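L544 (Acanthamoeba polyphaga mimivirus, PDB 4AMQ) acts as a virion-associated nucleotidyltransferase, probably transferring nucleotides with the help of the manganese ions bound at its acidic metal site. Local coordinates at residues 276-280 and 349-353; 279-283 and 306-311; 286-290 and 338-342. All coordinates share one frame; numbering follows the deposited sequence.

Contact 1: 276-280 and 349-353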
# COMPACT_ATOMS: atom_id res chain seq x y z
N TYR A 276 9.45 -9.49 8.67
CA TYR A 276 8.03 -9.67 8.98
C TYR A 276 7.19 -8.61 8.27
O TYR A 276 6.14 -8.91 7.70
CB TYR A 276 7.78 -9.58 10.48
CG TYR A 276 8.40 -10.70 11.29
CD1 TYR A 276 9.74 -10.68 11.62
CD2 TYR A 276 7.63 -11.77 11.74
CE1 TYR A 276 10.31 -11.69 12.37
CE2 TYR A 276 8.20 -12.79 12.48
CZ TYR A 276 9.54 -12.74 12.79
OH TYR A 276 10.12 -13.75 13.53
N LYS A 277 7.65 -7.36 8.31
CA LYS A 277 6.93 -6.26 7.69
C LYS A 277 6.97 -6.36 6.16
O LYS A 277 5.97 -6.10 5.49
CB LYS A 277 7.48 -4.90 8.16
CG LYS A 277 6.99 -3.70 7.36
CD LYS A 277 7.11 -2.41 8.17
CE LYS A 277 8.54 -2.12 8.61
NZ LYS A 277 9.42 -1.76 7.47
N GLN A 278 8.11 -6.76 5.63
CA GLN A 278 8.28 -6.85 4.18
C GLN A 278 7.38 -7.93 3.59
O GLN A 278 6.78 -7.74 2.54
CB GLN A 278 9.75 -7.11 3.81
CG GLN A 278 10.06 -6.87 2.34
CD GLN A 278 11.36 -7.53 1.90
OE1 GLN A 278 11.51 -8.75 2.00
NE2 GLN A 278 12.29 -6.73 1.41
N LEU A 279 7.28 -9.06 4.29
CA LEU A 279 6.42 -10.15 3.85
C LEU A 279 4.94 -9.78 3.88
O LEU A 279 4.17 -10.25 3.05
CB LEU A 279 6.67 -11.41 4.68
CG LEU A 279 7.89 -12.24 4.26
CD1 LEU A 279 8.13 -13.39 5.23
CD2 LEU A 279 7.72 -12.75 2.83
N LEU A 280 4.54 -8.94 4.84
CA LEU A 280 3.17 -8.46 4.89
C LEU A 280 2.86 -7.59 3.68
O LEU A 280 1.81 -7.73 3.05
CB LEU A 280 2.90 -7.68 6.18
CG LEU A 280 2.98 -8.48 7.49
CD1 LEU A 280 2.77 -7.57 8.68
CD2 LEU A 280 1.96 -9.61 7.48
N TYR A 349 -0.93 -14.23 6.23
CA TYR A 349 -0.90 -12.83 6.61
C TYR A 349 -1.25 -12.69 8.09
O TYR A 349 -0.56 -12.03 8.85
CB TYR A 349 -1.88 -12.05 5.75
CG TYR A 349 -1.75 -10.54 5.84
CD1 TYR A 349 -0.89 -9.85 5.00
CD2 TYR A 349 -2.51 -9.82 6.76
CE1 TYR A 349 -0.78 -8.47 5.08
CE2 TYR A 349 -2.40 -8.44 6.84
CZ TYR A 349 -1.53 -7.78 6.00
OH TYR A 349 -1.41 -6.41 6.07
N THR A 350 -2.35 -13.34 8.48
CA THR A 350 -2.80 -13.34 9.87
C THR A 350 -1.74 -13.93 10.79
O THR A 350 -1.45 -13.39 11.86
CB THR A 350 -4.09 -14.17 10.02
OG1 THR A 350 -5.11 -13.62 9.18
CG2 THR A 350 -4.56 -14.17 11.47
N ASN A 351 -1.16 -15.05 10.36
CA ASN A 351 -0.16 -15.73 11.16
C ASN A 351 1.08 -14.86 11.39
O ASN A 351 1.61 -14.80 12.50
CB ASN A 351 0.23 -17.06 10.50
CG ASN A 351 0.96 -17.98 11.46
OD1 ASN A 351 2.07 -18.42 11.18
ND2 ASN A 351 0.34 -18.28 12.59
N ILE A 352 1.53 -14.18 10.34
CA ILE A 352 2.71 -13.32 10.44
C ILE A 352 2.45 -12.16 11.39
O ILE A 352 3.30 -11.82 12.21
CB ILE A 352 3.15 -12.78 9.07
CG1 ILE A 352 3.61 -13.93 8.18
CG2 ILE A 352 4.27 -11.76 9.24
CD1 ILE A 352 3.92 -13.52 6.76
N ASN A 353 1.27 -11.56 11.29
CA ASN A 353 0.87 -10.51 12.20
C ASN A 353 0.89 -10.98 13.64
O ASN A 353 1.48 -10.33 14.52
CB ASN A 353 -0.52 -9.99 11.85
CG ASN A 353 -0.48 -8.89 10.82
OD1 ASN A 353 -0.14 -7.75 11.13
ND2 ASN A 353 -0.81 -9.23 9.58

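Contact 2: 279-283 and 306-311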
# COMPACT_ATOMS: atom_id res chain seq x y z
N LEU A 279 7.28 -9.06 4.29
CA LEU A 279 6.42 -10.15 3.85
C LEU A 279 4.94 -9.78 3.88
O LEU A 279 4.17 -10.25 3.05
CB LEU A 279 6.67 -11.41 4.68
CG LEU A 279 7.89 -12.24 4.26
CD1 LEU A 279 8.13 -13.39 5.23
CD2 LEU A 279 7.72 -12.75 2.83
N LEU A 280 4.54 -8.94 4.84
CA LEU A 280 3.17 -8.46 4.89
C LEU A 280 2.86 -7.59 3.68
O LEU A 280 1.81 -7.73 3.05
CB LEU A 280 2.90 -7.68 6.18
CG LEU A 280 2.98 -8.48 7.49
CD1 LEU A 280 2.77 -7.57 8.68
CD2 LEU A 280 1.96 -9.61 7.48
N VAL A 281 3.77 -6.67 3.38
CA VAL A 281 3.63 -5.80 2.21
C VAL A 281 3.63 -6.60 0.91
O VAL A 281 2.90 -6.27 -0.03
CB VAL A 281 4.77 -4.76 2.15
CG1 VAL A 281 4.71 -3.99 0.85
CG2 VAL A 281 4.69 -3.81 3.35
N ARG A 282 4.45 -7.65 0.86
CA ARG A 282 4.56 -8.47 -0.34
C ARG A 282 3.28 -9.27 -0.57
O ARG A 282 2.88 -9.49 -1.71
CB ARG A 282 5.79 -9.38 -0.24
CG ARG A 282 7.12 -8.63 -0.35
CD ARG A 282 8.29 -9.42 0.22
NE ARG A 282 8.40 -10.76 -0.36
CZ ARG A 282 9.36 -11.63 -0.05
NH1 ARG A 282 10.31 -11.29 0.82
NH2 ARG A 282 9.38 -12.83 -0.62
N ILE A 283 2.64 -9.69 0.51
CA ILE A 283 1.33 -10.35 0.42
C ILE A 283 0.25 -9.34 0.00
O ILE A 283 -0.65 -9.68 -0.76
CB ILE A 283 0.94 -11.01 1.75
CG1 ILE A 283 1.84 -12.22 2.02
CG2 ILE A 283 -0.51 -11.44 1.74
CD1 ILE A 283 1.71 -12.79 3.41
N SER A 306 9.02 -16.68 -3.80
CA SER A 306 9.85 -15.82 -2.97
C SER A 306 9.40 -15.87 -1.51
O SER A 306 10.22 -15.77 -0.60
CB SER A 306 9.82 -14.37 -3.47
OG SER A 306 8.59 -13.74 -3.18
N ILE A 307 8.10 -16.02 -1.30
CA ILE A 307 7.54 -16.02 0.05
C ILE A 307 7.85 -17.32 0.78
O ILE A 307 8.18 -17.31 1.97
CB ILE A 307 6.01 -15.79 0.03
CG1 ILE A 307 5.70 -14.34 -0.35
CG2 ILE A 307 5.39 -16.13 1.38
CD1 ILE A 307 4.22 -13.99 -0.29
N ILE A 308 7.76 -18.43 0.07
CA ILE A 308 8.08 -19.75 0.62
C ILE A 308 9.52 -19.80 1.12
O ILE A 308 9.78 -20.31 2.21
CB ILE A 308 7.87 -20.87 -0.43
CG1 ILE A 308 6.40 -20.97 -0.82
CG2 ILE A 308 8.36 -22.20 0.12
CD1 ILE A 308 5.48 -21.24 0.35
N LYS A 309 10.44 -19.26 0.33
CA LYS A 309 11.84 -19.21 0.71
C LYS A 309 12.08 -18.35 1.96
O LYS A 309 12.77 -18.77 2.89
CB LYS A 309 12.70 -18.69 -0.44
CG LYS A 309 14.15 -18.40 -0.04
CD LYS A 309 14.97 -17.91 -1.23
CE LYS A 309 16.45 -17.75 -0.85
NZ LYS A 309 16.69 -16.64 0.12
N ASP A 310 11.51 -17.16 1.98
CA ASP A 310 11.79 -16.18 3.03
C ASP A 310 11.06 -16.44 4.34
O ASP A 310 11.53 -16.06 5.41
CB ASP A 310 11.50 -14.76 2.54
CG ASP A 310 12.40 -14.34 1.41
OD1 ASP A 310 13.48 -14.94 1.26
OD2 ASP A 310 12.04 -13.40 0.67
N ILE A 311 9.91 -17.10 4.26
CA ILE A 311 9.08 -17.36 5.43
C ILE A 311 9.82 -18.23 6.45
O ILE A 311 9.53 -18.19 7.65
CB ILE A 311 7.77 -18.06 5.02
CG1 ILE A 311 6.71 -17.89 6.09
CG2 ILE A 311 8.01 -19.52 4.72
CD1 ILE A 311 6.30 -16.47 6.29
O HOH W 1 7.08 -11.32 -2.76

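Contact 3: 286-290 and 338-342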
# COMPACT_ATOMS: atom_id res chain seq x y z
N TYR A 286 0.40 -9.03 -3.80
CA TYR A 286 -0.34 -10.11 -4.44
C TYR A 286 -1.82 -9.74 -4.49
O TYR A 286 -2.43 -9.71 -5.56
CB TYR A 286 -0.13 -11.41 -3.66
CG TYR A 286 -0.64 -12.67 -4.33
CD1 TYR A 286 -2.01 -12.94 -4.40
CD2 TYR A 286 0.24 -13.59 -4.88
CE1 TYR A 286 -2.47 -14.10 -5.01
CE2 TYR A 286 -0.22 -14.75 -5.49
CZ TYR A 286 -1.57 -14.99 -5.55
OH TYR A 286 -2.03 -16.14 -6.15
N ARG A 287 -2.39 -9.45 -3.32
CA ARG A 287 -3.80 -9.08 -3.19
C ARG A 287 -4.21 -7.92 -4.09
O ARG A 287 -5.20 -8.00 -4.81
CB ARG A 287 -4.12 -8.71 -1.75
CG ARG A 287 -4.10 -9.86 -0.77
CD ARG A 287 -4.02 -9.32 0.64
NE ARG A 287 -4.43 -10.31 1.63
CZ ARG A 287 -4.57 -10.04 2.92
NH1 ARG A 287 -4.33 -8.82 3.37
NH2 ARG A 287 -4.95 -10.99 3.76
N THR A 288 -3.44 -6.84 -4.01
CA THR A 288 -3.75 -5.63 -4.78
C THR A 288 -3.73 -5.89 -6.28
O THR A 288 -4.65 -5.52 -7.00
CB THR A 288 -2.78 -4.49 -4.44
OG1 THR A 288 -2.95 -4.11 -3.07
CG2 THR A 288 -3.05 -3.28 -5.33
N ILE A 289 -2.67 -6.54 -6.75
CA ILE A 289 -2.55 -6.84 -8.17
C ILE A 289 -3.66 -7.80 -8.61
O ILE A 289 -4.29 -7.60 -9.64
CB ILE A 289 -1.18 -7.45 -8.53
CG1 ILE A 289 -0.06 -6.48 -8.14
CG2 ILE A 289 -1.11 -7.76 -10.02
CD1 ILE A 289 1.33 -7.06 -8.31
N TYR A 290 -3.91 -8.82 -7.80
CA TYR A 290 -4.97 -9.79 -8.07
C TYR A 290 -6.35 -9.13 -8.15
O TYR A 290 -7.09 -9.34 -9.11
CB TYR A 290 -4.97 -10.89 -7.01
CG TYR A 290 -6.17 -11.81 -7.10
CD1 TYR A 290 -6.25 -12.78 -8.09
CD2 TYR A 290 -7.22 -11.71 -6.20
CE1 TYR A 290 -7.33 -13.62 -8.18
CE2 TYR A 290 -8.31 -12.55 -6.28
CZ TYR A 290 -8.36 -13.51 -7.28
OH TYR A 290 -9.45 -14.34 -7.36
N ILE A 338 -4.12 -19.59 -8.60
CA ILE A 338 -3.95 -18.20 -8.17
C ILE A 338 -4.92 -17.87 -7.02
O ILE A 338 -4.54 -17.23 -6.03
CB ILE A 338 -4.19 -17.21 -9.33
CG1 ILE A 338 -3.25 -17.51 -10.50
CG2 ILE A 338 -4.03 -15.78 -8.86
CD1 ILE A 338 -3.36 -16.52 -11.65
N ILE A 339 -6.16 -18.30 -7.18
CA ILE A 339 -7.21 -18.10 -6.19
C ILE A 339 -6.93 -18.85 -4.87
O ILE A 339 -7.03 -18.27 -3.79
CB ILE A 339 -8.57 -18.56 -6.75
CG1 ILE A 339 -8.96 -17.66 -7.92
CG2 ILE A 339 -9.63 -18.55 -5.66
CD1 ILE A 339 -10.09 -18.22 -8.78
N ALA A 340 -6.59 -20.13 -4.97
CA ALA A 340 -6.28 -20.93 -3.79
C ALA A 340 -5.11 -20.33 -3.02
O ALA A 340 -5.13 -20.26 -1.79
CB ALA A 340 -5.97 -22.36 -4.18
N TRP A 341 -4.09 -19.89 -3.75
CA TRP A 341 -2.95 -19.19 -3.15
C TRP A 341 -3.40 -17.93 -2.42
O TRP A 341 -2.97 -17.66 -1.31
CB TRP A 341 -1.93 -18.81 -4.22
CG TRP A 341 -1.00 -19.90 -4.59
CD1 TRP A 341 -0.71 -21.02 -3.85
CD2 TRP A 341 -0.22 -20.02 -5.79
NE1 TRP A 341 0.21 -21.80 -4.52
CE2 TRP A 341 0.51 -21.20 -5.71
CE3 TRP A 341 -0.09 -19.20 -6.92
CZ2 TRP A 341 1.38 -21.61 -6.72
CZ3 TRP A 341 0.77 -19.61 -7.92
CH2 TRP A 341 1.49 -20.80 -7.82
N ASN A 342 -4.26 -17.15 -3.07
CA ASN A 342 -4.72 -15.90 -2.48
C ASN A 342 -5.38 -16.18 -1.13
O ASN A 342 -5.12 -15.51 -0.14
CB ASN A 342 -5.69 -15.19 -3.43
CG ASN A 342 -5.97 -13.75 -3.01
OD1 ASN A 342 -5.06 -13.02 -2.61
ND2 ASN A 342 -7.23 -13.34 -3.11

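Contact 1: 276-280 and 349-353
The carbonyl oxygen of Tyr349 is gripped twice by Asn353: the backbone N of Asn353 reaches Tyr349 O at 3.1 Å in the helical manner, and its side-chain ND2 reaches the same Tyr349 O at 2.9 Å from the other face of the carbonyl plane, 51° out of it. That bond holds the Asn353 amide against Leu280, whose CD2 lies 3.5 Å from ND2 of Asn353. The same methyl sits over one face of the Tyr349 ring in a CH-pi contact, CD2 of Leu280 standing 4.0 Å from the ring centroid, while the edge of that ring points in plane at Leu280 O. Segments 276-280 and 349-353, parts of helices 274-292 and 334-368 of the helical domain, run nearly antiparallel at 160° with their local axes 10.0 Å apart. Ile352 packs against Tyr276, Leu279 and Leu280 of the first helix: with CG2 anti to its backbone N, that methyl packs 3.6 Å from CD2 of Leu280 and also meets Tyr276 O and the edge of the Tyr276 ring. Its other branch, ending in CD1, comes 4.0 Å from CB of Leu279. Beyond the packed ring of Tyr276, the hydroxyl bonds to Asn315 N and Gln359 NE2. The Tyr349 ring has a second partner in Arg287, through a cation-pi interaction.

Contact 2: 279-283 and 306-311
Charge and polarity gather at Arg282 and Asp310. Two guanidinium nitrogens of Arg282 close end-on upon a single carboxylate oxygen: Asp310 OD2 receives NH1 of Arg282 on its anti lone pair at 2.7 Å, whereas NH2, 3.0 Å from the same OD2 of Asp310, meets it on the anti side but 32° out of the carboxylate plane. The two flat groups stand almost perpendicular, 88° apart, yet OD2 stays close to the guanidinium plane. A bend at chi3 (53°) brings the guanidinium edge to Asp310 and Ser306, and Leu279 covers one face of the group, its CD2 3.5 Å above the guanidinium plane of Arg282 and over its centre. NH2 of Arg282 also makes a weak hydrogen bond to Ser306 OG at 2.8 Å, and a water bridges the pair, accepting from NE of Arg282 and donating to OG of Ser306. Ser306 OG bonds in addition to Ile303 O, and NH1 of Arg282 to Gln278 OE1. The remaining oxygen of Asp310, OD1, pairs with Lys313, so the carboxylate is shared between positive groups and would probably be held in its charged form.

These bonds tie helix 274-292 to helix 297-311, antiparallel neighbours in the helical domain, with the axes of segments 279-283 and 306-311 11.2 Å apart. Apolar contacts make up the rest. CD2 of Leu279 lies 4.1 Å from CG1 of Ile307. The other methyl, CD1 of Leu279, meets CD1 of Ile311 at 3.7 Å. One turn on, Ile283 crosses Ile307 at about a right angle, its CG1 against CD1 of Ile307.

Contact 3: 286-290 and 338-342
Segments 286-290 and 338-342 run broadly antiparallel at 140°, their local axes 11.2 Å apart, with the closest CA atoms those of Arg287 and Asn342. They are parts of helices 274-292 and 334-368, and the contact is a helix-helix interface of the helical domain in which two tyrosines, one turn apart on the first helix, reach across to the second. Tyr286 extends with CG anti to its backbone N (chi1 -170°), which carries the hydroxyl to the carbonyl of Ile338. OH of Tyr286 donates to Ile338 O at 2.7 Å, in the carbonyl plane and on a lone pair, although that oxygen already accepts the helical bond from Asn342 N; the carbonyl oxygen thus accepts one bond from each helix. The hydroxyl lies at the edge of the Trp341 ring and 3.3 Å from CB of Trp341. Ala300, Ile303 and Ile304 of helix 297-311 also pack on Tyr286.

Tyr290, one turn further on, places CD1 3.8 Å from CG2 of Ile338, while its OH comes 3.4 Å from CG1 of Ile339. Asn342 touches both tyrosines, OD1 toward Tyr286 and ND2 toward Tyr290. Its amide lies nearly parallel to the Tyr286 ring, 17° apart, but is turned well away from the plane of the Tyr290 ring, and ND2 of Asn342 comes 3.4 Å from CE2 of Tyr290. The other end of the amide has no polar partner and is buried by apolar atoms: OD1 of Asn342 rests 3.5 Å from CD1 of Tyr286 and 3.8 Å from CG of Arg287.

All three contacts use helix 274-292, which pairs with helix 334-368 in contacts 1 and 3 and with helix 297-311 in contact 2. Centres of contacts 1 and 2 are about 8 Å apart and those of contacts 1 and 3 about 15 Å, with contacts 2 and 3 about 13 Å apart. Contacts 1 and 2 begin on the same part of helix 274-292, share Leu279 and join directly where Ile352 CD1 packs on Ile311 CD1, at 3.8 Å. Along the chain, contact 3 is nested within the loop closed by contact 1, while contacts 2 and 3 interleave. The three helices thus form one packed unit of the helical domain, with the side chains of Leu280 and Arg282 each about 12 Å from a bound manganese ion.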